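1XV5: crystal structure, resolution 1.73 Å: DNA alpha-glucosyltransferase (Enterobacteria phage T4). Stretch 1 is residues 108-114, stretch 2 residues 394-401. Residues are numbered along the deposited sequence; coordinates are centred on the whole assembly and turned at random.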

# COMPACT_ATOMS: atom_id res chain seq x y z
N ILE A 108 15.15 -10.60 22.01
CA ILE A 108 14.74 -10.33 20.63
C ILE A 108 14.19 -8.91 20.50
O ILE A 108 13.37 -8.47 21.31
CB ILE A 108 13.67 -11.35 20.16
CG1 ILE A 108 14.32 -12.73 19.99
CG2 ILE A 108 13.04 -10.88 18.86
CD1 ILE A 108 13.35 -13.84 19.62
N ARG A 109 14.66 -8.19 19.48
CA ARG A 109 14.19 -6.83 19.26
C ARG A 109 12.92 -6.87 18.44
O ARG A 109 12.93 -7.23 17.27
CB ARG A 109 15.27 -6.00 18.54
CG ARG A 109 14.88 -4.54 18.34
CD ARG A 109 16.08 -3.67 18.02
NE ARG A 109 17.04 -3.65 19.12
CZ ARG A 109 18.12 -2.87 19.17
NH1 ARG A 109 18.38 -2.03 18.17
NH2 ARG A 109 18.94 -2.92 20.21
N VAL A 110 11.81 -6.49 19.06
CA VAL A 110 10.52 -6.50 18.39
C VAL A 110 10.22 -5.16 17.74
O VAL A 110 10.18 -4.12 18.40
CB VAL A 110 9.39 -6.84 19.38
CG1 VAL A 110 8.04 -6.75 18.69
CG2 VAL A 110 9.61 -8.24 19.94
N VAL A 111 10.00 -5.19 16.43
CA VAL A 111 9.70 -3.99 15.67
C VAL A 111 8.24 -4.04 15.22
O VAL A 111 7.80 -5.01 14.59
CB VAL A 111 10.60 -3.89 14.43
CG1 VAL A 111 10.32 -2.60 13.68
CG2 VAL A 111 12.06 -3.96 14.86
N VAL A 112 7.49 -2.99 15.53
CA VAL A 112 6.09 -2.95 15.15
C VAL A 112 5.81 -1.83 14.16
O VAL A 112 6.12 -0.66 14.41
CB VAL A 112 5.18 -2.76 16.37
CG1 VAL A 112 3.73 -2.66 15.92
CG2 VAL A 112 5.36 -3.93 17.33
N TYR A 113 5.24 -2.20 13.02
CA TYR A 113 4.89 -1.24 11.98
C TYR A 113 3.37 -1.11 11.93
O TYR A 113 2.66 -2.11 11.81
CB TYR A 113 5.36 -1.73 10.60
CG TYR A 113 6.82 -1.51 10.27
CD1 TYR A 113 7.23 -0.37 9.59
CD2 TYR A 113 7.77 -2.48 10.58
CE1 TYR A 113 8.57 -0.20 9.21
CE2 TYR A 113 9.11 -2.32 10.21
CZ TYR A 113 9.50 -1.18 9.52
OH TYR A 113 10.80 -1.04 9.13
N GLN A 114 2.87 0.12 12.03
CA GLN A 114 1.44 0.34 11.93
C GLN A 114 1.24 0.81 10.50
O GLN A 114 1.60 1.94 10.14
CB GLN A 114 0.96 1.42 12.90
CG GLN A 114 -0.53 1.68 12.73
CD GLN A 114 -1.33 0.39 12.73
OE1 GLN A 114 -1.40 -0.32 13.73
NE2 GLN A 114 -1.92 0.07 11.59
N GLU A 394 17.03 3.51 5.81
CA GLU A 394 16.66 4.48 6.83
C GLU A 394 16.02 3.76 8.02
O GLU A 394 16.35 4.02 9.17
CB GLU A 394 15.67 5.50 6.26
CG GLU A 394 15.26 6.59 7.25
CD GLU A 394 14.13 7.47 6.74
OE1 GLU A 394 14.24 7.99 5.60
OE2 GLU A 394 13.14 7.66 7.47
N GLN A 395 15.11 2.84 7.72
CA GLN A 395 14.41 2.09 8.76
C GLN A 395 15.36 1.16 9.50
O GLN A 395 15.28 1.02 10.72
CB GLN A 395 13.25 1.31 8.15
CG GLN A 395 12.25 2.23 7.44
CD GLN A 395 11.24 1.51 6.58
OE1 GLN A 395 10.70 2.09 5.63
NE2 GLN A 395 10.96 0.25 6.90
N PHE A 396 16.27 0.53 8.76
CA PHE A 396 17.24 -0.38 9.37
C PHE A 396 18.11 0.37 10.38
O PHE A 396 18.40 -0.15 11.46
CB PHE A 396 18.11 -1.02 8.29
CG PHE A 396 19.13 -1.99 8.82
CD1 PHE A 396 20.38 -1.54 9.22
CD2 PHE A 396 18.83 -3.34 8.94
CE1 PHE A 396 21.33 -2.43 9.73
CE2 PHE A 396 19.77 -4.24 9.45
CZ PHE A 396 21.02 -3.78 9.85
N ASP A 397 18.52 1.58 10.02
CA ASP A 397 19.36 2.38 10.92
C ASP A 397 18.61 2.73 12.20
O ASP A 397 19.20 2.76 13.28
CB ASP A 397 19.83 3.64 10.20
CG ASP A 397 20.89 3.34 9.15
OD1 ASP A 397 21.21 4.25 8.35
OD2 ASP A 397 21.40 2.20 9.14
N ILE A 398 17.32 3.00 12.07
CA ILE A 398 16.49 3.34 13.23
C ILE A 398 16.28 2.10 14.10
O ILE A 398 16.29 2.19 15.33
CB ILE A 398 15.12 3.88 12.78
CG1 ILE A 398 15.29 5.25 12.12
CG2 ILE A 398 14.17 3.97 13.97
CD1 ILE A 398 14.01 5.81 11.50
N ILE A 399 16.09 0.96 13.46
CA ILE A 399 15.85 -0.29 14.18
C ILE A 399 17.07 -0.74 14.99
O ILE A 399 16.94 -1.20 16.12
CB ILE A 399 15.46 -1.43 13.21
CG1 ILE A 399 14.09 -1.11 12.59
CG2 ILE A 399 15.42 -2.76 13.94
CD1 ILE A 399 13.64 -2.11 11.55
N THR A 400 18.25 -0.59 14.40
CA THR A 400 19.48 -1.01 15.06
C THR A 400 20.15 0.07 15.91
O THR A 400 21.23 -0.16 16.47
CB THR A 400 20.50 -1.52 14.03
OG1 THR A 400 20.80 -0.47 13.09
CG2 THR A 400 19.93 -2.71 13.28
N LYS A 401 19.52 1.23 16.02
CA LYS A 401 20.07 2.32 16.82
C LYS A 401 20.41 1.81 18.22
O LYS A 401 19.90 0.74 18.60
CB LYS A 401 19.05 3.46 16.92
CG LYS A 401 19.54 4.67 17.69
CD LYS A 401 18.37 5.51 18.21
CE LYS A 401 17.47 5.98 17.08
NZ LYS A 401 16.34 6.80 17.61
OXT LYS A 401 21.16 2.51 18.93

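The contact between the strand that includes Arg109 to Tyr113 and the C-terminal helix is a small, mostly buried packing of alternate strand residues against one side of the helix, closed at the chain terminus by an arginine that hydrogen-bonds to the carbonyl of Ile399 and the terminal carboxylate of Lys401. It buries 292 Å² in total, counting both sides, and the residues that touch are at least 282 apart in sequence. The strand and helix axes approach to 11.0 Å, and their N-to-C directions make an angle of 136°, so the two elements run obliquely but in broadly opposing senses. Accordingly, the beginning of the strand lies near the last residues of the chain, while Tyr113 lies near Gln395, one turn before Ile399.

The alternation of the extended backbone determines which strand residues take part. Arg109, Val111 and Tyr113 direct their CA-to-CB bonds toward the helix, whereas the side chains of Val110 and Val112 remain more than 9 Å from it. On the helix, Gln395 and Ile399 are four residues apart and therefore lie on the same side; the backbone hydrogen bond from Ile399 N to Gln395 O, 2.9 Å, spans the turn between them.

Ile399 is the centre of the contact, with 80 Å² covered by the strand, and it touches all three inward-facing strand residues. Its CA-to-CB bond points sideways, but the end of the side chain comes nearer the strand. In its m, t rotamer, CG2 packs 3.7 Å from CG2 of Val111, an apolar contact at the point where the backbones also come closest, the CA atoms of Val111 and Ile399 being 7.3 Å apart. CD1 of Ile399 lies 3.9 Å from OH of Tyr113 and 4.1 Å from CG2 of Val111, so both branches pack against the valine. The aliphatic part of Arg109 adds a looser contact, with its CD 4.2 Å from CG2 of Ile399.

The hydrogen bonds identified across the contact both come from NH1 of Arg109. It donates to O of Ile399 at 2.6 Å, with an N-H...O angle of 154°, and to O of Lys401 at 3.2 Å, with an angle of 143°. Both acceptors lie at the edge of the guanidinium, near its plane, where its N-H bonds point. O of Lys401 belongs to the terminal carboxylate, so the arginine also brings positive charge to the negatively charged end of the chain. Between these two acceptor residues in sequence, Thr400 brings its CA to 3.5 Å from NH1 of Arg109. The CA-to-CB bond of Thr400 points away from the strand, and OG1 of Thr400 donates to O of Phe396 at 2.9 Å, within the C-terminal segment.

At the other end of the contact, the Tyr113 side chain, with chi1 in the m well, places OH 2.6 Å from the atom modelled as NE2 of Gln395, which lies at the edge of the ring, near its plane.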